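Local coordinates for hypothetical protein (Staphylococcus aureus subsp. aureus, PDB 2IL5), which is of unknown function but belongs to the Activator of Hsp90 ATPase homolog 1-like family and has a Bet v 1-like fold of the kind that in relatives can enclose a hydrophobic ligand, at residues 10-24 with 116-130. Residues are numbered along the deposited sequence; the frame is centred on the assembly and turned at random.
Sequences ENEHVEVEIEKLYKF and GGTQMLFYYRSLVEK
Asn11, Met120 and Leu127 bury the most surface where strand 12-22 pairs with strand 118-128, the antiparallel first and last strands of a Bet v 1-like helix-grip sheet. At the N-terminal end of segment 10-24, Asn11 continues the pairing with its side chain: OD1 accepts the backbone N of Lys130 at 2.9 Å, with the donor 44° out of the carbonyl plane. Leu127 and Arg125 hold the His13 ring between them, Leu127 CD2 standing over the centre of one face, 3.9 Å from the centroid, while Arg125 CD covers the opposite face nearer the rim. The guanidinium then stands almost perpendicular to that ring, and Arg125 NH1 donates to Tyr123 OH at 3.0 Å, lying in the plane of the Tyr123 ring at its edge. Tyr123 OH is also modelled 2.4 Å from Glu15 OE2, so short that the detail is doubtful.

On the other side of the sheet, facing helix 136-166, Val14, Val16, Ile18 and Phe122 form an apolar strip, and Phe122 meets Phe154 of that helix. Selenomethionine Met120 runs extended as far as SE and bends at its last torsion (chi3 82°), which sets CE 3.9 Å from Lys20 CG. Nearby, Gly117 and Thr118 both face Tyr22 in a classic beta bulge. The edge of the Tyr22 ring comes up to the selenium, with CE1 4.2 Å from Met120 SE.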
ATOM      1  N   GLU A  10       2.406 -12.964 -21.474  1.00 59.37           N
ATOM      2  CA  GLU A  10       3.687 -12.249 -21.598  1.00 56.88           C
ATOM      3  C   GLU A  10       3.922 -11.129 -20.562  1.00 55.16           C
ATOM      4  O   GLU A  10       5.024 -10.594 -20.459  1.00 54.60           O
ATOM      5  CB  GLU A  10       3.872 -11.757 -23.042  1.00 56.77           C
ATOM      6  CG  GLU A  10       4.068 -12.909 -24.039  1.00 57.73           C
ATOM      7  CD  GLU A  10       4.412 -12.455 -25.458  1.00 59.28           C
ATOM      8  OE1 GLU A  10       4.806 -11.283 -25.652  1.00 60.63           O
ATOM      9  OE2 GLU A  10       4.295 -13.282 -26.388  1.00 59.99           O
ATOM     10  N   ASN A  11       2.880 -10.790 -19.812  1.00 52.80           N
ATOM     11  CA  ASN A  11       2.960  -9.802 -18.755  1.00 51.47           C
ATOM     12  C   ASN A  11       3.689 -10.387 -17.565  1.00 50.19           C
ATOM     13  O   ASN A  11       3.391 -11.522 -17.161  1.00 50.84           O
ATOM     14  CB  ASN A  11       1.571  -9.383 -18.311  1.00 51.70           C
ATOM     15  CG  ASN A  11       0.830  -8.540 -19.352  1.00 54.35           C
ATOM     16  OD1 ASN A  11       1.388  -8.096 -20.368  1.00 53.07           O
ATOM     17  ND2 ASN A  11      -0.452  -8.308 -19.083  1.00 57.87           N
ATOM     18  N   GLU A  12       4.640  -9.622 -17.015  1.00 47.47           N
ATOM     19  CA  GLU A  12       5.462 -10.069 -15.885  1.00 44.76           C
ATOM     20  C   GLU A  12       5.221  -9.139 -14.728  1.00 42.70           C
ATOM     21  O   GLU A  12       4.729  -8.030 -14.920  1.00 40.93           O
ATOM     22  CB  GLU A  12       6.960 -10.060 -16.220  1.00 44.48           C
ATOM     23  CG  GLU A  12       7.355 -10.970 -17.350  1.00 46.92           C
ATOM     24  CD  GLU A  12       8.695 -10.584 -17.979  1.00 51.15           C
ATOM     25  OE1 GLU A  12       9.476  -9.826 -17.369  1.00 51.83           O
ATOM     26  OE2 GLU A  12       8.979 -11.055 -19.099  1.00 55.51           O
ATOM     27  N   HIS A  13       5.592  -9.614 -13.536  1.00 41.06           N
ATOM     28  CA  HIS A  13       5.389  -8.914 -12.296  1.00 40.81           C
ATOM     29  C   HIS A  13       6.586  -8.046 -11.958  1.00 40.12           C
ATOM     30  O   HIS A  13       7.712  -8.421 -12.208  1.00 39.97           O
ATOM     31  CB  HIS A  13       5.201  -9.920 -11.157  1.00 41.05           C
ATOM     32  CG  HIS A  13       3.944 -10.740 -11.263  1.00 44.24           C
ATOM     33  ND1 HIS A  13       2.702 -10.260 -10.893  1.00 47.67           N
ATOM     34  CD2 HIS A  13       3.749 -12.026 -11.637  1.00 48.19           C
ATOM     35  CE1 HIS A  13       1.795 -11.202 -11.074  1.00 47.08           C
ATOM     36  NE2 HIS A  13       2.404 -12.286 -11.517  1.00 49.12           N
ATOM     37  N   VAL A  14       6.346  -6.874 -11.386  1.00 40.02           N
ATOM     38  CA  VAL A  14       7.381  -6.294 -10.571  1.00 40.10           C
ATOM     39  C   VAL A  14       7.053  -6.536  -9.088  1.00 39.82           C
ATOM     40  O   VAL A  14       5.882  -6.583  -8.691  1.00 39.40           O
ATOM     41  CB  VAL A  14       7.737  -4.819 -10.910  1.00 39.95           C
ATOM     42  CG1 VAL A  14       7.992  -4.658 -12.424  1.00 40.63           C
ATOM     43  CG2 VAL A  14       6.704  -3.899 -10.459  1.00 40.94           C
ATOM     44  N   GLU A  15       8.124  -6.668  -8.306  1.00 39.40           N
ATOM     45  CA  GLU A  15       8.051  -6.862  -6.905  1.00 40.22           C
ATOM     46  C   GLU A  15       8.815  -5.794  -6.156  1.00 41.25           C
ATOM     47  O   GLU A  15       9.970  -5.512  -6.459  1.00 41.87           O
ATOM     48  CB  GLU A  15       8.553  -8.272  -6.551  1.00 38.94           C
ATOM     49  CG  GLU A  15       7.678  -9.323  -7.184  1.00 37.27           C
ATOM     50  CD  GLU A  15       8.179 -10.716  -7.002  1.00 39.30           C
ATOM     51  OE1 GLU A  15       9.194 -11.074  -7.615  1.00 39.85           O
ATOM     52  OE2 GLU A  15       7.546 -11.485  -6.249  1.00 39.91           O
ATOM     53  N   VAL A  16       8.164  -5.241  -5.140  1.00 41.40           N
ATOM     54  CA  VAL A  16       8.750  -4.232  -4.293  1.00 41.74           C
ATOM     55  C   VAL A  16       8.893  -4.809  -2.885  1.00 43.09           C
ATOM     56  O   VAL A  16       7.969  -5.384  -2.341  1.00 42.77           O
ATOM     57  CB  VAL A  16       7.921  -2.882  -4.379  1.00 41.36           C
ATOM     58  CG1 VAL A  16       8.317  -1.903  -3.302  1.00 40.46           C
ATOM     59  CG2 VAL A  16       8.096  -2.233  -5.798  1.00 39.26           C
ATOM     60  N   GLU A  17      10.087  -4.673  -2.316  1.00 44.92           N
ATOM     61  CA  GLU A  17      10.361  -5.182  -0.990  1.00 45.71           C
ATOM     62  C   GLU A  17      10.901  -4.037  -0.191  1.00 45.98           C
ATOM     63  O   GLU A  17      11.924  -3.467  -0.544  1.00 45.27           O
ATOM     64  CB  GLU A  17      11.368  -6.330  -1.042  1.00 45.64           C
ATOM     65  CG  GLU A  17      10.785  -7.608  -1.670  1.00 46.48           C
ATOM     66  CD  GLU A  17      11.806  -8.703  -1.758  1.00 45.84           C
ATOM     67  OE1 GLU A  17      12.752  -8.554  -2.564  1.00 49.14           O
ATOM     68  OE2 GLU A  17      11.674  -9.707  -1.025  1.00 45.47           O
ATOM     69  N   ILE A  18      10.194  -3.689   0.874  1.00 46.12           N
ATOM     70  CA  ILE A  18      10.605  -2.575   1.733  1.00 46.21           C
ATOM     71  C   ILE A  18      10.667  -2.993   3.206  1.00 46.78           C
ATOM     72  O   ILE A  18       9.736  -3.601   3.722  1.00 46.75           O
ATOM     73  CB  ILE A  18       9.703  -1.299   1.547  1.00 46.18           C
ATOM     74  CG1 ILE A  18       9.837  -0.740   0.112  1.00 44.49           C
ATOM     75  CG2 ILE A  18      10.062  -0.241   2.613  1.00 45.05           C
ATOM     76  CD1 ILE A  18       8.969   0.472  -0.208  1.00 40.33           C
ATOM     77  N   GLU A  19      11.786  -2.694   3.862  1.00 48.34           N
ATOM     78  CA  GLU A  19      11.916  -2.873   5.317  1.00 49.26           C
ATOM     79  C   GLU A  19      11.977  -1.511   6.018  1.00 49.14           C
ATOM     80  O   GLU A  19      12.798  -0.660   5.656  1.00 48.83           O
ATOM     81  CB  GLU A  19      13.164  -3.691   5.676  1.00 49.35           C
ATOM     82  CG  GLU A  19      13.406  -3.756   7.179  1.00 53.27           C
ATOM     83  CD  GLU A  19      14.639  -4.548   7.571  1.00 57.67           C
ATOM     84  OE1 GLU A  19      15.492  -4.842   6.707  1.00 59.54           O
ATOM     85  OE2 GLU A  19      14.751  -4.880   8.763  1.00 60.04           O
ATOM     86  N   LYS A  20      11.094  -1.304   6.995  1.00 49.12           N
ATOM     87  CA  LYS A  20      11.170  -0.126   7.879  1.00 49.23           C
ATOM     88  C   LYS A  20      11.296  -0.523   9.351  1.00 48.70           C
ATOM     89  O   LYS A  20      10.634  -1.456   9.802  1.00 47.90           O
ATOM     90  CB  LYS A  20       9.936   0.746   7.721  1.00 49.44           C
ATOM     91  CG  LYS A  20       9.774   1.374   6.355  1.00 53.03           C
ATOM     92  CD  LYS A  20      10.865   2.381   6.135  1.00 55.90           C
ATOM     93  CE  LYS A  20      10.813   2.921   4.734  1.00 57.34           C
ATOM     94  NZ  LYS A  20      11.835   4.003   4.603  1.00 57.51           N
ATOM     95  N   LEU A  21      12.144   0.204  10.082  1.00 48.88           N
ATOM     96  CA  LEU A  21      12.302   0.074  11.553  1.00 48.83           C
ATOM     97  C   LEU A  21      11.741   1.321  12.267  1.00 48.84           C
ATOM     98  O   LEU A  21      12.182   2.434  12.030  1.00 47.80           O
ATOM     99  CB  LEU A  21      13.774  -0.125  11.936  1.00 48.33           C
ATOM    100  CG  LEU A  21      14.511  -1.374  11.415  1.00 48.79           C
ATOM    101  CD1 LEU A  21      16.000  -1.313  11.780  1.00 49.58           C
ATOM    102  CD2 LEU A  21      13.931  -2.667  11.940  1.00 46.72           C
ATOM    103  N   TYR A  22      10.730   1.116  13.109  1.00 49.33           N
ATOM    104  CA  TYR A  22      10.110   2.203  13.853  1.00 49.12           C
ATOM    105  C   TYR A  22      10.275   1.951  15.325  1.00 49.22           C
ATOM    106  O   TYR A  22      10.432   0.802  15.738  1.00 49.48           O
ATOM    107  CB  TYR A  22       8.619   2.300  13.534  1.00 48.85           C
ATOM    108  CG  TYR A  22       8.336   2.531  12.085  1.00 50.19           C
ATOM    109  CD1 TYR A  22       7.640   1.578  11.318  1.00 49.96           C
ATOM    110  CD2 TYR A  22       8.800   3.693  11.453  1.00 49.87           C
ATOM    111  CE1 TYR A  22       7.396   1.801   9.963  1.00 49.71           C
ATOM    112  CE2 TYR A  22       8.564   3.922  10.122  1.00 50.20           C
ATOM    113  CZ  TYR A  22       7.858   2.971   9.373  1.00 50.26           C
ATOM    114  OH  TYR A  22       7.632   3.238   8.044  1.00 49.61           O
ATOM    115  N   LYS A  23      10.219   3.032  16.097  1.00 49.10           N
ATOM    116  CA  LYS A  23      10.170   2.979  17.550  1.00 49.86           C
ATOM    117  C   LYS A  23       8.774   2.594  18.077  1.00 49.72           C
ATOM    118  O   LYS A  23       8.632   2.141  19.209  1.00 49.90           O
ATOM    119  CB  LYS A  23      10.571   4.344  18.135  1.00 50.00           C
ATOM    120  CG  LYS A  23       9.581   5.451  17.746  1.00 50.80           C
ATOM    121  CD  LYS A  23       9.951   6.801  18.285  1.00 53.47           C
ATOM    122  CE  LYS A  23       9.074   7.855  17.644  1.00 54.66           C
ATOM    123  NZ  LYS A  23       9.753   9.182  17.594  1.00 57.31           N
ATOM    124  N   PHE A  24       7.745   2.822  17.269  1.00 49.67           N
ATOM    125  CA  PHE A  24       6.367   2.482  17.646  1.00 49.59           C
ATOM    126  C   PHE A  24       6.173   0.992  17.879  1.00 48.55           C
ATOM    127  O   PHE A  24       6.849   0.204  17.245  1.00 47.82           O
ATOM    128  CB  PHE A  24       5.424   2.896  16.527  1.00 50.32           C
ATOM    129  CG  PHE A  24       5.575   4.306  16.115  1.00 51.92           C
ATOM    130  CD1 PHE A  24       5.382   5.333  17.033  1.00 54.98           C
ATOM    131  CD2 PHE A  24       5.906   4.622  14.806  1.00 53.33           C
ATOM    132  CE1 PHE A  24       5.529   6.674  16.639  1.00 56.14           C
ATOM    133  CE2 PHE A  24       6.047   5.947  14.408  1.00 53.48           C
ATOM    134  CZ  PHE A  24       5.853   6.969  15.318  1.00 54.23           C
ATOM    135  N   GLY A 116      13.432  -1.321  19.849  1.00 61.30           N
ATOM    136  CA  GLY A 116      12.315  -0.543  19.331  1.00 59.95           C
ATOM    137  C   GLY A 116      10.928  -1.128  19.451  1.00 58.54           C
ATOM    138  O   GLY A 116      10.678  -2.057  20.206  1.00 59.33           O
ATOM    139  N   GLY A 117      10.008  -0.540  18.711  1.00 57.60           N
ATOM    140  CA  GLY A 117       8.684  -1.105  18.578  1.00 55.66           C
ATOM    141  C   GLY A 117       8.658  -2.193  17.530  1.00 53.42           C
ATOM    142  O   GLY A 117       8.561  -3.365  17.848  1.00 53.90           O
ATOM    143  N   THR A 118       8.750  -1.802  16.268  1.00 52.04           N
ATOM    144  CA  THR A 118       8.466  -2.740  15.176  1.00 48.85           C
ATOM    145  C   THR A 118       9.414  -2.694  13.997  1.00 47.35           C
ATOM    146  O   THR A 118       9.882  -1.627  13.590  1.00 46.44           O
ATOM    147  CB  THR A 118       6.951  -2.734  14.756  1.00 49.36           C
ATOM    148  OG1 THR A 118       6.759  -2.979  13.324  1.00 51.26           O
ATOM    149  CG2 THR A 118       6.309  -1.495  15.146  1.00 46.33           C
ATOM    150  N   GLN A 119       9.723  -3.894  13.505  1.00 46.00           N
ATOM    151  CA  GLN A 119      10.205  -4.102  12.146  1.00 45.38           C
ATOM    152  C   GLN A 119       9.041  -4.361  11.191  1.00 45.39           C
ATOM    153  O   GLN A 119       8.260  -5.298  11.367  1.00 44.91           O
ATOM    154  CB  GLN A 119      11.147  -5.293  12.095  1.00 45.50           C
ATOM    155  CG  GLN A 119      11.766  -5.530  10.748  1.00 42.76           C
ATOM    156  CD  GLN A 119      12.601  -6.782  10.721  1.00 43.31           C
ATOM    157  OE1 GLN A 119      12.332  -7.734  11.451  1.00 43.84           O
ATOM    158  NE2 GLN A 119      13.620  -6.802   9.868  1.00 43.51           N
HETATM  159  N   MSE A 120       8.938  -3.538  10.157  1.00 45.38           N
HETATM  160  CA  MSE A 120       7.876  -3.692   9.200  1.00 44.40           C
HETATM  161  C   MSE A 120       8.470  -4.131   7.890  1.00 44.53           C
HETATM  162  O   MSE A 120       9.296  -3.429   7.308  1.00 44.31           O
HETATM  163  CB  MSE A 120       7.091  -2.403   9.040  1.00 44.41           C
HETATM  164  CG  MSE A 120       5.887  -2.529   8.106  1.00 45.41           C
HETATM  165 SE   MSE A 120       5.035  -0.810   7.712  0.70 47.68          SE
HETATM  166  CE  MSE A 120       6.165  -0.129   6.312  1.00 42.78           C
ATOM    167  N   LEU A 121       8.025  -5.316   7.452  1.00 44.28           N
ATOM    168  CA  LEU A 121       8.434  -5.927   6.204  1.00 43.73           C
ATOM    169  C   LEU A 121       7.265  -5.941   5.180  1.00 43.72           C
ATOM    170  O   LEU A 121       6.234  -6.632   5.334  1.00 42.67           O
ATOM    171  CB  LEU A 121       9.027  -7.312   6.445  1.00 43.71           C
ATOM    172  CG  LEU A 121      10.191  -7.367   7.455  1.00 45.29           C
ATOM    173  CD1 LEU A 121      10.473  -8.797   7.915  1.00 45.33           C
ATOM    174  CD2 LEU A 121      11.445  -6.717   6.855  1.00 47.24           C
ATOM    175  N   PHE A 122       7.461  -5.133   4.147  1.00 43.01           N
ATOM    176  CA  PHE A 122       6.439  -4.880   3.151  1.00 43.61           C
ATOM    177  C   PHE A 122       6.816  -5.539   1.833  1.00 42.83           C
ATOM    178  O   PHE A 122       7.919  -5.327   1.328  1.00 42.91           O
ATOM    179  CB  PHE A 122       6.230  -3.336   3.001  1.00 42.06           C
ATOM    180  CG  PHE A 122       5.386  -2.926   1.783  1.00 42.97           C
ATOM    181  CD1 PHE A 122       3.992  -2.881   1.864  1.00 39.63           C
ATOM    182  CD2 PHE A 122       6.011  -2.540   0.564  1.00 40.85           C
ATOM    183  CE1 PHE A 122       3.244  -2.457   0.770  1.00 40.40           C
ATOM    184  CE2 PHE A 122       5.278  -2.132  -0.550  1.00 37.57           C
ATOM    185  CZ  PHE A 122       3.898  -2.066  -0.452  1.00 37.77           C
ATOM    186  N   TYR A 123       5.888  -6.309   1.274  1.00 42.91           N
ATOM    187  CA  TYR A 123       6.059  -6.906  -0.052  1.00 42.54           C
ATOM    188  C   TYR A 123       4.914  -6.475  -0.963  1.00 42.34           C
ATOM    189  O   TYR A 123       3.788  -6.494  -0.535  1.00 42.98           O
ATOM    190  CB  TYR A 123       6.053  -8.438   0.070  1.00 41.84           C
ATOM    191  CG  TYR A 123       5.906  -9.149  -1.260  1.00 42.53           C
ATOM    192  CD1 TYR A 123       6.998  -9.350  -2.087  1.00 44.19           C
ATOM    193  CD2 TYR A 123       4.659  -9.629  -1.690  1.00 43.61           C
ATOM    194  CE1 TYR A 123       6.876 -10.051  -3.328  1.00 43.58           C
ATOM    195  CE2 TYR A 123       4.528 -10.323  -2.892  1.00 41.25           C
ATOM    196  CZ  TYR A 123       5.658 -10.530  -3.717  1.00 41.17           C
ATOM    197  OH  TYR A 123       5.537 -11.172  -4.937  1.00 39.73           O
ATOM    198  N   TYR A 124       5.203  -6.118  -2.207  1.00 42.17           N
ATOM    199  CA  TYR A 124       4.191  -5.741  -3.163  1.00 42.77           C
ATOM    200  C   TYR A 124       4.480  -6.380  -4.509  1.00 43.64           C
ATOM    201  O   TYR A 124       5.635  -6.383  -4.961  1.00 43.37           O
ATOM    202  CB  TYR A 124       4.187  -4.232  -3.295  1.00 42.39           C
ATOM    203  CG  TYR A 124       3.435  -3.593  -4.464  1.00 43.43           C
ATOM    204  CD1 TYR A 124       2.062  -3.323  -4.391  1.00 43.75           C
ATOM    205  CD2 TYR A 124       4.131  -3.187  -5.623  1.00 45.01           C
ATOM    206  CE1 TYR A 124       1.383  -2.658  -5.436  1.00 41.24           C
ATOM    207  CE2 TYR A 124       3.469  -2.560  -6.697  1.00 42.38           C
ATOM    208  CZ  TYR A 124       2.113  -2.280  -6.594  1.00 46.34           C
ATOM    209  OH  TYR A 124       1.492  -1.658  -7.669  1.00 46.12           O
ATOM    210  N   ARG A 125       3.424  -6.895  -5.141  1.00 43.61           N
ATOM    211  CA  ARG A 125       3.513  -7.502  -6.473  1.00 44.23           C
ATOM    212  C   ARG A 125       2.507  -6.851  -7.432  1.00 44.66           C
ATOM    213  O   ARG A 125       1.331  -6.710  -7.103  1.00 44.46           O
ATOM    214  CB  ARG A 125       3.277  -8.987  -6.397  1.00 42.67           C
ATOM    215  CG  ARG A 125       3.721  -9.663  -7.660  1.00 46.18           C
ATOM    216  CD  ARG A 125       3.536 -11.150  -7.675  1.00 43.03           C
ATOM    217  NE  ARG A 125       2.223 -11.658  -7.311  1.00 45.17           N
ATOM    218  CZ  ARG A 125       1.934 -12.250  -6.138  1.00 49.39           C
ATOM    219  NH1 ARG A 125       2.822 -12.331  -5.145  1.00 51.25           N
ATOM    220  NH2 ARG A 125       0.732 -12.728  -5.929  1.00 50.10           N
ATOM    221  N   SER A 126       2.982  -6.433  -8.598  1.00 44.99           N
ATOM    222  CA  SER A 126       2.110  -5.823  -9.595  1.00 47.57           C
ATOM    223  C   SER A 126       2.451  -6.276 -11.000  1.00 48.00           C
ATOM    224  O   SER A 126       3.611  -6.315 -11.356  1.00 48.59           O
ATOM    225  CB  SER A 126       2.235  -4.297  -9.562  1.00 47.90           C
ATOM    226  OG  SER A 126       1.319  -3.735 -10.492  1.00 49.88           O
ATOM    227  N   LEU A 127       1.441  -6.595 -11.790  1.00 49.31           N
ATOM    228  CA  LEU A 127       1.636  -7.071 -13.167  1.00 51.49           C
ATOM    229  C   LEU A 127       1.857  -5.920 -14.084  1.00 51.70           C
ATOM    230  O   LEU A 127       1.038  -5.008 -14.092  1.00 53.65           O
ATOM    231  CB  LEU A 127       0.386  -7.797 -13.669  1.00 51.75           C
ATOM    232  CG  LEU A 127       0.466  -9.292 -13.672  1.00 53.14           C
ATOM    233  CD1 LEU A 127      -0.855  -9.790 -14.161  1.00 58.57           C
ATOM    234  CD2 LEU A 127       1.589  -9.769 -14.611  1.00 56.70           C
ATOM    235  N   VAL A 128       2.954  -5.916 -14.829  1.00 52.12           N
ATOM    236  CA  VAL A 128       3.153  -4.833 -15.816  1.00 52.88           C
ATOM    237  C   VAL A 128       2.809  -5.245 -17.283  1.00 52.81           C
ATOM    238  O   VAL A 128       3.167  -6.287 -17.792  1.00 52.01           O
ATOM    239  CB  VAL A 128       4.404  -3.883 -15.525  1.00 53.26           C
ATOM    240  CG1 VAL A 128       5.333  -4.467 -14.488  1.00 54.29           C
ATOM    241  CG2 VAL A 128       5.136  -3.338 -16.816  1.00 52.35           C
ATOM    242  N   GLU A 129       1.990  -4.432 -17.904  1.00 53.60           N
ATOM    243  CA  GLU A 129       1.493  -4.782 -19.216  1.00 54.17           C
ATOM    244  C   GLU A 129       2.591  -4.579 -20.259  1.00 52.34           C
ATOM    245  O   GLU A 129       3.298  -3.546 -20.275  1.00 51.67           O
ATOM    246  CB  GLU A 129       0.249  -3.984 -19.555  1.00 54.18           C
ATOM    247  CG  GLU A 129      -0.799  -4.795 -20.272  1.00 60.48           C
ATOM    248  CD  GLU A 129      -1.789  -5.475 -19.324  1.00 68.87           C
ATOM    249  OE1 GLU A 129      -1.342  -6.008 -18.264  1.00 72.32           O
ATOM    250  OE2 GLU A 129      -3.013  -5.489 -19.648  1.00 70.14           O
ATOM    251  N   LYS A 130       2.732  -5.588 -21.105  1.00 50.66           N
ATOM    252  CA  LYS A 130       3.674  -5.499 -22.191  1.00 50.61           C
ATOM    253  C   LYS A 130       2.985  -4.808 -23.357  1.00 49.04           C
ATOM    254  O   LYS A 130       1.828  -5.070 -23.657  1.00 49.60           O
ATOM    255  CB  LYS A 130       4.221  -6.875 -22.558  1.00 51.27           C
ATOM    256  CG  LYS A 130       5.531  -6.791 -23.366  1.00 52.67           C
ATOM    257  CD  LYS A 130       6.000  -8.173 -23.717  1.00 52.87           C
ATOM    258  CE  LYS A 130       7.384  -8.105 -24.175  1.00 53.99           C
ATOM    259  NZ  LYS A 130       7.678  -9.444 -24.705  1.00 59.04           N
TER
HETATM  260  O   HOH W   1       6.449 -10.159 -27.105  1.00 50.43           O